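Putative cytochrome P450 hydroxylase (Chondromyces apiculatus DSM 436, PDB 6GMF) probably acts as a heme-dependent cytochrome P450 monooxygenase that oxidises terpenes. Local coordinates at residues P150-R153 with A154-K157. Residues are numbered along the deposited sequence; the frame is centred on the assembly and turned at random.
Sequences PERR and ADFK
Ala154 meets the preceding turn through water: its backbone N donates to water 1 at 3.0 Å, and that water donates on to Pro150 O. A small methyl suits this exposed position on the helix. Asp155 N is served alike, donating to water 2, which in turn donates to Glu151 O. The Asp155 carboxylate reaches back three residues to Arg152. Asp155 OD2 alone receives both nitrogens of a side-on salt bridge, 2.7 Å from Arg152 NE and 2.9 Å from Arg152 NH1. It lies in the guanidinium plane, whereas the two donors approach from one face of the carboxylate, the planes being 40° apart. Bends at chi2 and chi3 fold the arginine round to lie alongside the aspartate. OD1 pairs with Arg158, so the acid is held between two cations, which probably stabilises its charge. An acid here, near the amino end of helix 153-163, would probably also be favoured by the helix dipole. This helix follows the loop after helix 136-145 in the P450 fold, and Phe156 N donates directly to Arg152 O at 2.9 Å in the i to i+4 pattern, whereas Ala154 N and Asp155 N reach the carbonyls four residues back through waters. With CG swung opposite the backbone N, the Phe156 ring extends among Ile142, Leu146 and Phe189. Lys157 N donates to Arg153 O at 2.9 Å; the long lysine chain suits the exposed flank, carrying NZ to Asp161, while Arg153 turns back to Glu144.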
loop_
_atom_site.group_PDB
_atom_site.type_symbol
_atom_site.label_atom_id
_atom_site.label_comp_id
_atom_site.label_asym_id
_atom_site.label_seq_id
_atom_site.Cartn_x
_atom_site.Cartn_y
_atom_site.Cartn_z
ATOM N N PRO A 150 15.527 -20.133 1.886
ATOM C CA PRO A 150 14.754 -20.635 0.752
ATOM C C PRO A 150 13.691 -21.650 1.178
ATOM O O PRO A 150 12.577 -21.613 0.602
ATOM C CB PRO A 150 15.792 -21.245 -0.189
ATOM C CG PRO A 150 17.079 -20.569 0.239
ATOM C CD PRO A 150 16.968 -20.382 1.741
ATOM N N GLU A 151 13.990 -22.446 2.208
ATOM C CA GLU A 151 13.079 -23.529 2.589
ATOM C C GLU A 151 11.911 -22.962 3.402
ATOM O O GLU A 151 11.010 -23.718 3.783
ATOM C CB GLU A 151 13.792 -24.664 3.335
ATOM C CG GLU A 151 14.316 -24.307 4.712
ATOM C CD GLU A 151 15.708 -23.661 4.771
ATOM O OE1 GLU A 151 16.292 -23.351 3.714
ATOM O OE2 GLU A 151 16.198 -23.445 5.899
ATOM N N ARG A 152 11.971 -21.660 3.742
ATOM C CA ARG A 152 10.881 -21.021 4.554
ATOM C C ARG A 152 10.080 -20.020 3.689
ATOM O O ARG A 152 9.175 -19.382 4.167
ATOM C CB ARG A 152 11.443 -20.307 5.800
ATOM C CG ARG A 152 12.180 -21.217 6.773
ATOM C CD ARG A 152 11.278 -21.846 7.833
ATOM N NE ARG A 152 10.232 -22.703 7.309
ATOM C CZ ARG A 152 10.412 -23.959 6.867
ATOM N NH1 ARG A 152 9.387 -24.671 6.386
ATOM N NH2 ARG A 152 11.627 -24.502 6.904
ATOM N N ARG A 153 10.379 -19.925 2.402
ATOM C CA ARG A 153 9.711 -19.000 1.500
ATOM C C ARG A 153 8.227 -19.349 1.327
ATOM O O ARG A 153 7.405 -18.450 1.209
ATOM C CB ARG A 153 10.407 -18.982 0.135
ATOM C CG ARG A 153 11.846 -18.494 0.194
ATOM C CD ARG A 153 11.906 -16.995 0.335
ATOM N NE ARG A 153 11.661 -16.304 -0.935
ATOM C CZ ARG A 153 12.616 -16.019 -1.821
ATOM N NH1 ARG A 153 12.318 -15.392 -2.948
ATOM N NH2 ARG A 153 13.868 -16.374 -1.572
ATOM N N ALA A 154 7.883 -20.662 1.304
ATOM C CA ALA A 154 6.463 -21.034 1.156
ATOM C C ALA A 154 5.664 -20.733 2.437
ATOM O O ALA A 154 4.554 -20.242 2.364
ATOM C CB ALA A 154 6.381 -22.469 0.743
ATOM N N ASP A 155 6.269 -20.940 3.609
ATOM C CA ASP A 155 5.666 -20.492 4.857
ATOM C C ASP A 155 5.469 -18.971 4.811
ATOM O O ASP A 155 4.444 -18.471 5.155
ATOM C CB ASP A 155 6.493 -20.812 6.102
ATOM C CG ASP A 155 6.514 -22.256 6.543
ATOM O OD1 ASP A 155 5.532 -23.009 6.194
ATOM O OD2 ASP A 155 7.491 -22.615 7.226
ATOM N N PHE A 156 6.461 -18.245 4.268
ATOM C CA PHE A 156 6.374 -16.775 4.227
ATOM C C PHE A 156 5.218 -16.342 3.326
ATOM O O PHE A 156 4.489 -15.384 3.616
ATOM C CB PHE A 156 7.684 -16.172 3.738
ATOM C CG PHE A 156 7.757 -14.674 3.878
ATOM C CD1 PHE A 156 7.286 -13.853 2.867
ATOM C CD2 PHE A 156 8.264 -14.065 5.018
ATOM C CE1 PHE A 156 7.413 -12.477 2.928
ATOM C CE2 PHE A 156 8.324 -12.686 5.101
ATOM C CZ PHE A 156 7.884 -11.892 4.061
ATOM N N LYS A 157 5.061 -17.034 2.200
ATOM C CA LYS A 157 3.914 -16.798 1.322
ATOM C C LYS A 157 2.592 -17.004 2.071
ATOM O O LYS A 157 1.713 -16.200 1.939
ATOM C CB LYS A 157 3.971 -17.667 0.065
ATOM C CG LYS A 157 2.727 -17.597 -0.811
ATOM C CD LYS A 157 2.851 -18.409 -2.078
ATOM C CE LYS A 157 1.617 -18.561 -2.953
ATOM N NZ LYS A 157 0.344 -18.661 -2.191
HETATM O O HOH W 1 9.907 -22.654 0.468
HETATM O O HOH W 2 8.336 -22.776 3.668
#